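PDB 3VRH: tRNA-5-methyluridine(54) 2-sulfurtransferase from Pyrococcus horikoshii, which catalyses the ATP-dependent 2-thiolation of 5-methyluridine 54 in the T loop of tRNAs, a modification that stabilises tRNA in thermophiles. Local coordinates for residues V234-E239 and G244-F249; K13-K18 and T200-V205. All blocks are in the same frame, centred on the assembly; numbering follows the deposited sequence.

Interaction 1 of 2, residues V234-E239 and G244-F249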
loop_
_atom_site.group_PDB
_atom_site.type_symbol
_atom_site.label_atom_id
_atom_site.label_comp_id
_atom_site.label_asym_id
_atom_site.label_seq_id
_atom_site.Cartn_x
_atom_site.Cartn_y
_atom_site.Cartn_z
ATOM N N VAL A 234 11.073 2.606 -1.626
ATOM C CA VAL A 234 10.044 3.094 -0.719
ATOM C C VAL A 234 9.978 2.237 0.551
ATOM O O VAL A 234 9.976 2.757 1.668
ATOM C CB VAL A 234 8.680 3.068 -1.418
ATOM C CG1 VAL A 234 7.563 3.109 -0.420
ATOM C CG2 VAL A 234 8.571 4.217 -2.398
ATOM N N LEU A 235 9.941 0.918 0.373
ATOM C CA LEU A 235 9.817 0.013 1.510
ATOM C C LEU A 235 11.070 0.033 2.377
ATOM O O LEU A 235 10.984 -0.083 3.595
ATOM C CB LEU A 235 9.510 -1.408 1.042
ATOM C CG LEU A 235 8.128 -1.588 0.421
ATOM C CD1 LEU A 235 8.083 -2.885 -0.345
ATOM C CD2 LEU A 235 7.082 -1.590 1.505
ATOM N N ASN A 236 12.230 0.168 1.740
ATOM C CA ASN A 236 13.485 0.318 2.469
ATOM C C ASN A 236 13.496 1.626 3.247
ATOM O O ASN A 236 13.968 1.668 4.383
ATOM C CB ASN A 236 14.694 0.250 1.529
ATOM C CG ASN A 236 14.892 -1.139 0.928
ATOM O OD1 ASN A 236 14.280 -2.113 1.367
ATOM N ND2 ASN A 236 15.761 -1.231 -0.080
ATOM N N GLU A 237 12.971 2.683 2.625
ATOM C CA GLU A 237 12.809 3.971 3.303
ATOM C C GLU A 237 11.978 3.798 4.566
ATOM O O GLU A 237 12.445 4.108 5.659
ATOM C CB GLU A 237 12.170 5.023 2.388
ATOM C CG GLU A 237 12.166 6.438 2.996
ATOM C CD GLU A 237 10.954 7.276 2.581
ATOM O OE1 GLU A 237 10.513 7.144 1.414
ATOM O OE2 GLU A 237 10.440 8.057 3.423
ATOM N N LEU A 238 10.761 3.275 4.411
ATOM C CA LEU A 238 9.874 2.999 5.545
ATOM C C LEU A 238 10.481 2.082 6.612
ATOM O O LEU A 238 10.283 2.300 7.817
ATOM C CB LEU A 238 8.547 2.411 5.061
ATOM C CG LEU A 238 7.688 3.370 4.256
ATOM C CD1 LEU A 238 6.395 2.699 3.858
ATOM C CD2 LEU A 238 7.406 4.627 5.073
ATOM N N GLU A 239 11.204 1.056 6.169
ATOM C CA GLU A 239 11.876 0.136 7.077
ATOM C C GLU A 239 12.895 0.826 7.998
ATOM O O GLU A 239 12.996 0.495 9.175
ATOM C CB GLU A 239 12.578 -0.968 6.286
ATOM C CG GLU A 239 13.040 -2.131 7.147
ATOM C CD GLU A 239 11.876 -2.954 7.666
ATOM O OE1 GLU A 239 12.055 -3.687 8.660
ATOM O OE2 GLU A 239 10.777 -2.864 7.069
ATOM N N GLY A 244 10.715 -3.374 11.038
ATOM C CA GLY A 244 9.615 -4.290 11.257
ATOM C C GLY A 244 8.458 -4.048 10.302
ATOM O O GLY A 244 7.497 -4.801 10.280
ATOM N N THR A 245 8.558 -3.001 9.498
ATOM C CA THR A 245 7.470 -2.639 8.589
ATOM C C THR A 245 7.204 -3.711 7.534
ATOM O O THR A 245 6.054 -4.127 7.342
ATOM C CB THR A 245 7.740 -1.278 7.911
ATOM O OG1 THR A 245 7.653 -0.233 8.889
ATOM C CG2 THR A 245 6.728 -1.006 6.798
ATOM N N LYS A 246 8.261 -4.166 6.864
ATOM C CA LYS A 246 8.089 -5.103 5.752
ATOM C C LYS A 246 7.464 -6.404 6.223
ATOM O O LYS A 246 6.545 -6.938 5.599
ATOM C CB LYS A 246 9.424 -5.405 5.069
ATOM C CG LYS A 246 9.968 -4.330 4.147
ATOM C CD LYS A 246 11.444 -4.612 3.876
ATOM C CE LYS A 246 12.123 -3.506 3.096
ATOM N NZ LYS A 246 13.622 -3.646 3.123
ATOM N N PHE A 247 7.986 -6.926 7.325
ATOM C CA PHE A 247 7.527 -8.197 7.847
ATOM C C PHE A 247 6.062 -8.070 8.264
ATOM O O PHE A 247 5.224 -8.931 7.959
ATOM C CB PHE A 247 8.382 -8.601 9.051
ATOM C CG PHE A 247 7.973 -9.912 9.671
ATOM C CD1 PHE A 247 7.006 -9.959 10.666
ATOM C CD2 PHE A 247 8.544 -11.110 9.239
ATOM C CE1 PHE A 247 6.617 -11.167 11.226
ATOM C CE2 PHE A 247 8.160 -12.325 9.807
ATOM C CZ PHE A 247 7.196 -12.348 10.802
ATOM N N ASN A 248 5.769 -6.994 8.986
ATOM C CA ASN A 248 4.429 -6.725 9.496
ATOM C C ASN A 248 3.405 -6.641 8.360
ATOM O O ASN A 248 2.319 -7.205 8.445
ATOM C CB ASN A 248 4.459 -5.441 10.338
ATOM C CG ASN A 248 3.119 -5.109 10.954
ATOM O OD1 ASN A 248 2.532 -5.913 11.677
ATOM N ND2 ASN A 248 2.634 -3.911 10.679
ATOM N N PHE A 249 3.789 -5.954 7.288
ATOM C CA PHE A 249 2.969 -5.853 6.079
ATOM C C PHE A 249 2.615 -7.217 5.495
ATOM O O PHE A 249 1.444 -7.487 5.177
ATOM C CB PHE A 249 3.731 -5.021 5.042
ATOM C CG PHE A 249 2.948 -4.705 3.804
ATOM C CD1 PHE A 249 1.588 -4.383 3.877
ATOM C CD2 PHE A 249 3.580 -4.682 2.553
ATOM C CE1 PHE A 249 0.884 -4.061 2.740
ATOM C CE2 PHE A 249 2.860 -4.362 1.393
ATOM C CZ PHE A 249 1.516 -4.045 1.497
HETATM O O HOH W 1 10.654 -5.881 8.434
#

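Interaction 2 of 2, residues K13-K18 and T200-V205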
loop_
_atom_site.group_PDB
_atom_site.type_symbol
_atom_site.label_atom_id
_atom_site.label_comp_id
_atom_site.label_asym_id
_atom_site.label_seq_id
_atom_site.Cartn_x
_atom_site.Cartn_y
_atom_site.Cartn_z
ATOM N N LYS A 13 25.122 -8.078 10.680
ATOM C CA LYS A 13 24.184 -7.896 11.791
ATOM C C LYS A 13 22.780 -8.344 11.399
ATOM O O LYS A 13 22.229 -7.884 10.412
ATOM C CB LYS A 13 24.162 -6.448 12.278
ATOM C CG LYS A 13 23.191 -6.211 13.441
ATOM C CD LYS A 13 23.361 -4.811 14.035
ATOM C CE LYS A 13 22.542 -4.627 15.312
ATOM N NZ LYS A 13 21.093 -4.345 15.053
ATOM N N ILE A 14 22.227 -9.280 12.158
ATOM C CA ILE A 14 20.874 -9.759 11.932
ATOM C C ILE A 14 19.974 -9.009 12.903
ATOM O O ILE A 14 20.304 -8.899 14.088
ATOM C CB ILE A 14 20.764 -11.281 12.197
ATOM C CG1 ILE A 14 21.747 -12.055 11.311
ATOM C CG2 ILE A 14 19.324 -11.771 11.993
ATOM C CD1 ILE A 14 21.576 -11.771 9.837
ATOM N N HIS A 15 18.853 -8.494 12.409
ATOM C CA HIS A 15 17.980 -7.642 13.216
ATOM C C HIS A 15 17.005 -8.442 14.057
ATOM O O HIS A 15 16.746 -8.102 15.214
ATOM C CB HIS A 15 17.189 -6.669 12.334
ATOM C CG HIS A 15 18.026 -5.949 11.323
ATOM N ND1 HIS A 15 19.080 -5.131 11.675
ATOM C CD2 HIS A 15 17.960 -5.919 9.969
ATOM C CE1 HIS A 15 19.628 -4.631 10.580
ATOM N NE2 HIS A 15 18.963 -5.087 9.532
ATOM N N TYR A 16 16.453 -9.499 13.467
ATOM C CA TYR A 16 15.433 -10.294 14.143
ATOM C C TYR A 16 15.751 -11.788 14.115
ATOM O O TYR A 16 15.608 -12.437 13.075
ATOM C CB TYR A 16 14.062 -10.049 13.513
ATOM C CG TYR A 16 13.730 -8.589 13.319
ATOM C CD1 TYR A 16 13.283 -7.803 14.382
ATOM C CD2 TYR A 16 13.863 -7.991 12.071
ATOM C CE1 TYR A 16 12.976 -6.457 14.198
ATOM C CE2 TYR A 16 13.557 -6.648 11.880
ATOM C CZ TYR A 16 13.115 -5.895 12.942
ATOM O OH TYR A 16 12.823 -4.573 12.738
ATOM N N PRO A 17 16.210 -12.335 15.253
ATOM C CA PRO A 17 16.523 -11.563 16.461
ATOM C C PRO A 17 17.846 -10.806 16.314
ATOM O O PRO A 17 18.596 -11.070 15.372
ATOM C CB PRO A 17 16.647 -12.646 17.541
ATOM C CG PRO A 17 17.099 -13.857 16.803
ATOM C CD PRO A 17 16.423 -13.780 15.450
ATOM N N LYS A 18 18.108 -9.870 17.223
ATOM C CA LYS A 18 19.354 -9.103 17.208
ATOM C C LYS A 18 20.566 -9.973 17.534
ATOM O O LYS A 18 20.641 -10.576 18.610
ATOM C CB LYS A 18 19.286 -7.931 18.192
ATOM C CG LYS A 18 18.479 -6.744 17.701
ATOM C CD LYS A 18 18.624 -5.540 18.635
ATOM C CE LYS A 18 20.084 -5.115 18.774
ATOM N NZ LYS A 18 20.237 -3.906 19.637
ATOM N N THR A 200 15.450 -11.843 3.875
ATOM C CA THR A 200 15.424 -10.539 3.237
ATOM C C THR A 200 16.361 -10.534 2.032
ATOM O O THR A 200 17.213 -11.412 1.890
ATOM C CB THR A 200 15.862 -9.430 4.209
ATOM O OG1 THR A 200 17.248 -9.605 4.524
ATOM C CG2 THR A 200 15.020 -9.456 5.507
ATOM N N GLU A 201 16.199 -9.542 1.165
ATOM C CA GLU A 201 17.036 -9.426 -0.012
ATOM C C GLU A 201 18.484 -9.196 0.397
ATOM O O GLU A 201 19.415 -9.714 -0.215
ATOM C CB GLU A 201 16.543 -8.313 -0.947
ATOM C CG GLU A 201 17.381 -8.239 -2.225
ATOM C CD GLU A 201 16.684 -7.557 -3.379
ATOM O OE1 GLU A 201 15.598 -6.967 -3.183
ATOM O OE2 GLU A 201 17.225 -7.622 -4.494
ATOM N N ARG A 202 18.654 -8.425 1.458
ATOM C CA ARG A 202 19.963 -8.160 2.032
ATOM C C ARG A 202 20.630 -9.461 2.532
ATOM O O ARG A 202 21.832 -9.678 2.335
ATOM C CB ARG A 202 19.754 -7.167 3.165
ATOM C CG ARG A 202 20.926 -6.858 4.008
ATOM C CD ARG A 202 20.412 -6.207 5.299
ATOM N NE ARG A 202 21.515 -6.011 6.215
ATOM C CZ ARG A 202 21.610 -6.569 7.418
ATOM N NH1 ARG A 202 20.636 -7.340 7.877
ATOM N NH2 ARG A 202 22.675 -6.316 8.173
ATOM N N GLU A 203 19.848 -10.337 3.158
ATOM C CA GLU A 203 20.391 -11.633 3.600
ATOM C C GLU A 203 20.754 -12.526 2.404
ATOM O O GLU A 203 21.751 -13.226 2.430
ATOM C CB GLU A 203 19.412 -12.334 4.543
ATOM C CG GLU A 203 19.284 -11.595 5.855
ATOM C CD GLU A 203 18.192 -12.127 6.739
ATOM O OE1 GLU A 203 17.190 -12.666 6.222
ATOM O OE2 GLU A 203 18.339 -11.989 7.968
ATOM N N VAL A 204 19.946 -12.469 1.347
ATOM C CA VAL A 204 20.246 -13.210 0.129
ATOM C C VAL A 204 21.568 -12.754 -0.477
ATOM O O VAL A 204 22.448 -13.585 -0.760
ATOM C CB VAL A 204 19.118 -13.116 -0.905
ATOM C CG1 VAL A 204 19.534 -13.771 -2.210
ATOM C CG2 VAL A 204 17.838 -13.757 -0.358
ATOM N N VAL A 205 21.719 -11.444 -0.664
ATOM C CA VAL A 205 22.999 -10.903 -1.116
ATOM C C VAL A 205 24.153 -11.407 -0.246
ATOM O O VAL A 205 25.150 -11.930 -0.763
ATOM C CB VAL A 205 23.015 -9.356 -1.149
ATOM C CG1 VAL A 205 24.453 -8.842 -1.359
ATOM C CG2 VAL A 205 22.098 -8.843 -2.251
HETATM O O HOH W 2 25.325 -5.836 8.877
#

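Interaction 1 of 2, residues V234-E239 and G244-F249
Glu239 OE1 is gripped twice: Gly244 N donates to it at 2.7 Å, coming from above the carboxylate plane, and water 1 donates to the same OE1 at 2.6 Å while accepting from Phe247 N. The other oxygen, OE2, takes the backbone N of Lys246 at 2.8 Å on its syn lone pair, with a fairly straight N-H...O angle of 158°. CG lies anti to the backbone N of Glu239 (chi1 -167°), and a bend at chi2 folds the carboxylate over the start of the next helix. Gly244 sits at its N-cap position with a positive phi, where a CB would jam against the preceding carbonyl.

Lys246 then runs extended past the carboxylate, its CG 3.4 Å from Glu239 OE2, and brings CE to 3.9 Å from Leu235 CB. NZ ends at Asn236 OD1, modelled too close for the detail to be trusted; it also forms a salt bridge with Asp158 of helix 157-169. Thr245 CG2 packs on Leu238 CB at 4.2 Å, and its OG1 bonds to Arg242 O. This is an alpha-alpha corner, the short-segment axes at 111°, where an acid of the first helix takes N-cap and first-turn amides of the second.

Interaction 2 of 2, residues K13-K18 and T200-V205
The zinc-binding N-terminal domain meets the PP-loop domain here: strand 12-14 and the turn after it lie against the first turn of helix 201-211. Arg202 makes the polar link. Its chain is extended, with CG anti to the backbone N (chi1 173°), and it reaches the strand end-on, so that NH2 and NH1 both donate to the single carbonyl oxygen of Lys13. Arg202 NH2 is 2.8 Å from Lys13 O, on a lone pair in the carbonyl plane, and NH1 is 3.0 Å from that O, nearly in line with the C=O bond. The oxygen lies almost in the guanidinium plane. Water 2 accepts from Lys13 N and, weakly, from Arg202 NH2, tying the same two residues a second time.

Over one face of the guanidinium comes His15, the two planes only 22° apart. His15 NE2 is 3.3 Å from Arg202 NH1, but the angle is too poor for a hydrogen bond. Beside this, Ile14 CD1 rests 3.7 Å from Glu203 OE2, the two side chains crossing at about a right angle; OE2 is hydrogen-bonded to Tyr29 OH of helix 23-40. Glu203 and Thr200 form a capping box: Glu203 OE1 accepts from Thr200 N at 3.0 Å, and Thr200 OG1 accepts from Glu203 N. With an alanine in place of this glutamate, Thr200 N is likely to lose its acceptor and Tyr29 OH its carboxylate partner.

Phe26 of helix 23-40 also packs on Ile14 and Phe30 touches Glu203, while Met19 and Leu21 of strand 19-21 touch Ile14.

Overall arrangement
Interactions 1 and 2 lie side by side, their centres 13 Å apart; helix 201-211 of interaction 2 is followed in the chain by helix 228-241 of interaction 1. They touch where Tyr16 OH, in the turn of the zinc domain, packs 3.0 Å from Gly244 N; the ring of Tyr16 also meets Pro243. Asp158 of helix 157-169 serves both, pairing with Lys246 in interaction 1 and accepting from Glu201 N in interaction 2, while Glu201 is salt-bridged to Lys232 of helix 228-241. Both stand back from the nucleotide pocket: bicine, bound among residues that include ATP-binding Ala53 and Gly154, is about 13 Å from the Leu235 side chain and about 14 Å from that of Glu203.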